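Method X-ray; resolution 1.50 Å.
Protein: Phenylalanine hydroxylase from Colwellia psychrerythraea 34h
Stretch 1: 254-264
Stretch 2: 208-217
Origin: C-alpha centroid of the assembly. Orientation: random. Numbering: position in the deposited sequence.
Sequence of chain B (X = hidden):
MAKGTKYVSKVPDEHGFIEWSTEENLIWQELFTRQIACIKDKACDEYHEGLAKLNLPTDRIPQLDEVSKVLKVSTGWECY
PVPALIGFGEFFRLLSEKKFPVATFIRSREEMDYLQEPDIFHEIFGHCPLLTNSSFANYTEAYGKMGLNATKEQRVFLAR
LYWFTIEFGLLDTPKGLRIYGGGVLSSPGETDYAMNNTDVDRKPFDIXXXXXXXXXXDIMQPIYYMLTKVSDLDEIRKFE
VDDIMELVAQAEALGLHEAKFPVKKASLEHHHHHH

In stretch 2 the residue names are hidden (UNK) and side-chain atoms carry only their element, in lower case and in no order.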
# COMPACT_ATOMS: atom_id res chain seq x y z
N LEU B 254 -9.86 -9.97 23.52
CA LEU B 254 -8.60 -9.24 23.59
C LEU B 254 -8.55 -8.02 22.70
O LEU B 254 -7.80 -7.08 22.97
CB LEU B 254 -7.46 -10.20 23.21
CG LEU B 254 -7.17 -11.29 24.26
CD1 LEU B 254 -6.32 -12.37 23.65
CD2 LEU B 254 -6.47 -10.69 25.51
N GLY B 255 -9.39 -8.04 21.67
CA GLY B 255 -9.41 -7.02 20.60
C GLY B 255 -8.27 -7.26 19.60
O GLY B 255 -7.31 -7.99 19.86
N LEU B 256 -8.40 -6.62 18.45
CA LEU B 256 -7.36 -6.71 17.44
C LEU B 256 -6.06 -6.15 17.95
O LEU B 256 -6.04 -5.19 18.71
CB LEU B 256 -7.76 -5.98 16.18
CG LEU B 256 -8.96 -6.52 15.39
CD1 LEU B 256 -9.26 -5.60 14.19
CD2 LEU B 256 -8.74 -7.95 14.94
N HIS B 257 -4.95 -6.70 17.47
CA HIS B 257 -3.63 -6.08 17.62
C HIS B 257 -3.71 -4.66 17.06
O HIS B 257 -4.47 -4.38 16.11
CB HIS B 257 -2.59 -6.78 16.75
CG HIS B 257 -1.96 -8.00 17.34
ND1 HIS B 257 -1.19 -7.93 18.48
CD2 HIS B 257 -1.89 -9.29 16.89
CE1 HIS B 257 -0.69 -9.14 18.73
NE2 HIS B 257 -1.11 -9.98 17.80
N GLU B 258 -2.90 -3.76 17.63
CA GLU B 258 -2.79 -2.42 17.00
C GLU B 258 -2.25 -2.64 15.59
O GLU B 258 -1.35 -3.46 15.40
CB GLU B 258 -1.81 -1.54 17.76
CG GLU B 258 -1.82 -0.12 17.23
CD GLU B 258 -0.83 0.78 17.95
OE1 GLU B 258 -0.25 0.37 18.98
OE2 GLU B 258 -0.63 1.91 17.47
N ALA B 259 -2.84 -1.93 14.65
CA ALA B 259 -2.39 -1.99 13.23
C ALA B 259 -0.97 -1.45 13.07
O ALA B 259 -0.57 -0.48 13.75
CB ALA B 259 -3.30 -1.20 12.39
N LYS B 260 -0.19 -2.06 12.17
CA LYS B 260 1.06 -1.45 11.76
C LYS B 260 0.75 -0.18 10.97
O LYS B 260 -0.31 -0.05 10.40
CB LYS B 260 1.92 -2.39 10.96
CG LYS B 260 2.19 -3.72 11.65
CD LYS B 260 3.30 -3.51 12.64
CE LYS B 260 4.12 -4.82 12.75
NZ LYS B 260 5.53 -4.60 13.22
N PHE B 261 1.69 0.77 10.99
CA PHE B 261 1.45 2.04 10.31
C PHE B 261 0.93 1.89 8.85
O PHE B 261 -0.00 2.60 8.47
CB PHE B 261 2.72 2.90 10.36
CG PHE B 261 2.56 4.24 9.74
CD1 PHE B 261 1.85 5.24 10.41
CD2 PHE B 261 3.09 4.53 8.49
CE1 PHE B 261 1.71 6.53 9.81
CE2 PHE B 261 2.94 5.78 7.90
CZ PHE B 261 2.25 6.79 8.57
N PRO B 262 1.51 0.97 8.02
CA PRO B 262 0.98 0.83 6.64
C PRO B 262 -0.48 0.44 6.60
O PRO B 262 -1.19 0.85 5.69
CB PRO B 262 1.88 -0.27 6.01
CG PRO B 262 3.21 -0.16 6.79
CD PRO B 262 2.70 0.11 8.23
N VAL B 263 -0.92 -0.35 7.58
CA VAL B 263 -2.37 -0.68 7.67
C VAL B 263 -3.24 0.53 8.07
O VAL B 263 -4.32 0.73 7.51
CB VAL B 263 -2.56 -1.89 8.61
CG1 VAL B 263 -4.07 -2.13 8.92
CG2 VAL B 263 -1.94 -3.14 7.94
N LYS B 264 -2.73 1.34 8.97
CA LYS B 264 -3.43 2.56 9.34
C LYS B 264 -3.61 3.47 8.13
O LYS B 264 -4.65 4.09 7.93
CB LYS B 264 -2.72 3.31 10.46
CG LYS B 264 -2.62 2.51 11.72
CD LYS B 264 -2.06 3.38 12.88
CE LYS B 264 -1.81 2.49 14.12
NZ LYS B 264 -0.95 3.16 15.16
N UNK B 208 -3.88 -17.52 17.71
CA UNK B 208 -4.48 -16.33 18.34
C UNK B 208 -3.86 -15.03 17.79
O UNK B 208 -4.61 -14.11 17.42
c UNK B 208 -5.07 -15.27 20.61
c UNK B 208 -4.38 -16.42 19.91
c UNK B 208 -4.82 -15.57 22.10
c UNK B 208 -6.57 -15.24 20.33
N UNK B 209 -2.53 -14.98 17.66
CA UNK B 209 -1.88 -13.79 17.04
C UNK B 209 -2.49 -13.54 15.63
O UNK B 209 -2.85 -12.40 15.28
o UNK B 209 1.39 -14.29 18.31
o UNK B 209 -0.07 -12.67 18.81
c UNK B 209 -0.36 -13.97 16.90
c UNK B 209 0.36 -13.62 18.11
N UNK B 210 -2.62 -14.63 14.86
CA UNK B 210 -3.09 -14.52 13.47
C UNK B 210 -4.51 -13.98 13.47
O UNK B 210 -4.80 -13.02 12.77
c UNK B 210 -3.90 -15.89 11.41
c UNK B 210 -1.65 -16.28 12.49
c UNK B 210 -3.04 -15.89 12.76
N UNK B 211 -5.42 -14.54 14.29
CA UNK B 211 -6.80 -14.07 14.30
C UNK B 211 -6.94 -12.57 14.72
O UNK B 211 -7.93 -11.92 14.41
c UNK B 211 -7.63 -14.95 15.26
c UNK B 211 -7.90 -16.38 14.77
c UNK B 211 -8.81 -16.42 13.52
c UNK B 211 -8.47 -17.21 15.89
N UNK B 212 -5.94 -12.09 15.48
CA UNK B 212 -5.93 -10.70 15.97
C UNK B 212 -5.23 -9.70 15.03
O UNK B 212 -5.14 -8.52 15.37
c UNK B 212 -4.39 -9.23 20.59
c UNK B 212 -5.25 -10.65 17.32
n UNK B 212 -4.58 -7.96 20.93
c UNK B 212 -5.48 -11.30 19.79
c UNK B 212 -6.17 -11.30 18.41
n UNK B 212 -5.47 -9.94 20.27
n UNK B 212 -3.14 -9.75 20.57
N UNK B 213 -4.71 -10.14 13.88
CA UNK B 213 -3.86 -9.23 13.07
C UNK B 213 -4.66 -8.51 11.97
O UNK B 213 -5.13 -9.15 11.03
c UNK B 213 -1.80 -9.11 11.60
c UNK B 213 -2.71 -10.06 12.42
o UNK B 213 -1.90 -10.68 13.44
N UNK B 214 -4.79 -7.18 12.04
CA UNK B 214 -5.49 -6.45 10.93
C UNK B 214 -4.64 -6.57 9.69
O UNK B 214 -3.37 -6.66 9.76
c UNK B 214 -5.43 -4.97 11.35
c UNK B 214 -4.63 -4.92 12.55
c UNK B 214 -4.31 -6.29 13.11
N UNK B 215 -5.27 -6.61 8.53
CA UNK B 215 -4.47 -6.65 7.29
C UNK B 215 -5.27 -5.97 6.18
O UNK B 215 -6.49 -5.73 6.29
c UNK B 215 -5.38 -8.88 6.41
c UNK B 215 -6.28 -9.39 7.37
c UNK B 215 -4.19 -8.11 6.86
o UNK B 215 -8.76 -11.02 5.22
c UNK B 215 -5.63 -9.13 5.06
c UNK B 215 -6.77 -9.85 4.66
c UNK B 215 -7.64 -10.33 5.66
c UNK B 215 -7.40 -10.11 7.00
N UNK B 216 -4.55 -5.61 5.12
CA UNK B 216 -5.13 -4.93 3.96
C UNK B 216 -4.62 -5.61 2.72
O UNK B 216 -3.44 -5.91 2.63
c UNK B 216 -4.76 -3.45 3.94
c UNK B 216 -6.78 -2.52 5.18
c UNK B 216 -7.49 -2.25 7.57
c UNK B 216 -5.23 -2.68 5.16
n UNK B 216 -7.19 -1.74 6.36
n UNK B 216 -7.81 -1.41 8.57
n UNK B 216 -7.47 -3.58 7.79
N UNK B 217 -5.50 -5.84 1.75
CA UNK B 217 -5.10 -6.67 0.60
C UNK B 217 -4.25 -5.98 -0.45
O UNK B 217 -3.53 -6.65 -1.17
c UNK B 217 -7.02 -8.24 0.91
c UNK B 217 -6.28 -7.38 -0.12
c UNK B 217 -8.22 -6.95 -1.76
c UNK B 217 -7.21 -6.34 -0.74
O HOH W 1 -1.70 -6.50 21.23
O HOH W 2 -1.07 -4.67 11.17
O HOH W 3 -6.96 1.17 6.87

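Position 208 lies in a helix that begins earlier in the chain and carries four side-chain carbons, forked at the second. One tip of the fork lies 3.9 Å from CD1 of Leu254, an apolar touch between side chains. This is Leu208.

Position 209 has two side-chain carbons, the second bearing two oxygens: a short carboxylate. CA-to-CB points sideways, yet the end comes nearer, and one oxygen accepts a hydrogen bond from NE2 of His257 at 3.1 Å, near the plane of the imidazole. It is Asp209.

At position 210 a single carbon carries two more, three in all, and CA-to-CB points away from stretch 1, which it does not touch. The beta-branched trio is Val210, buried.

Position 211 again shows four carbons forked at the second. CA-to-CB points sideways and the end leads away; the backbone O lies 4.1 Å from CD2 of Leu256. It is Leu211.

Position 212 has three carbons, a nitrogen, then a carbon carrying two further nitrogens: a guanidinium. Two of its nitrogens reach O of Gly255, and the third lies over one face of the His257 ring. It is Arg212. NE and NH2 both donate to O of Gly255, at 2.7 and 2.9 Å, a fork that holds the carbonyl at the guanidinium edge. NH1 is the nitrogen over the ring, 3.1 Å from CE1 of His257. The backbone contributes as well, since O of Arg212 accepts from N of His257 at 2.8 Å.

Position 213 bears one carbon carrying an oxygen and a carbon. The oxygen is 3.7 Å from CD2 of His257, but its hydrogen bond within the stretch goes back to O of Asp209, at 2.7 Å. This is Thr213.

At position 214 three carbons close a ring onto the backbone N. CA-to-CB points toward stretch 1, and the ring carbons touch Ala259 and Val263. It is Pro214: CG lies 4.0 Å from CB of Ala259, and CB lies 4.0 Å from CG1 of Val263.

Position 215 has one carbon, then a six-carbon ring with an oxygen. CA-to-CB points away, and the backbone CA comes within 4.4 Å of CG2 of Val263. It is Tyr215, buried.

Position 216 has three carbons, a nitrogen, then a carbon carrying two more nitrogens; CA-to-CB points toward stretch 1, and the last carbon lies 3.7 Å from CG1 of Val263, which sits over one face of the group. It is Arg216, whose NH1 donates to O of Tyr215 at 2.8 Å.

Position 217 has four carbons forked at the first, one arm two carbons long. It is Ile217, out of reach of stretch 1.

The contact combines hydrogen bonds around Gly255 and His257 with apolar packing at Leu254, Ala259 and Val263. Arg212 is the hub, clamping a carbonyl with its side chain and a backbone NH with its own carbonyl, while Asp209 bonds the histidine ring. Further along, Pro214 offers a rigid apolar plate to Ala259 and Val263. Water 3 then joins NE of Arg216 (3.0 Å) to O of Val263 (2.8 Å), linking the two stretches at a point where this pair has no direct hydrogen bond.

Stretch 2 208-217: LDVLRTPYRI
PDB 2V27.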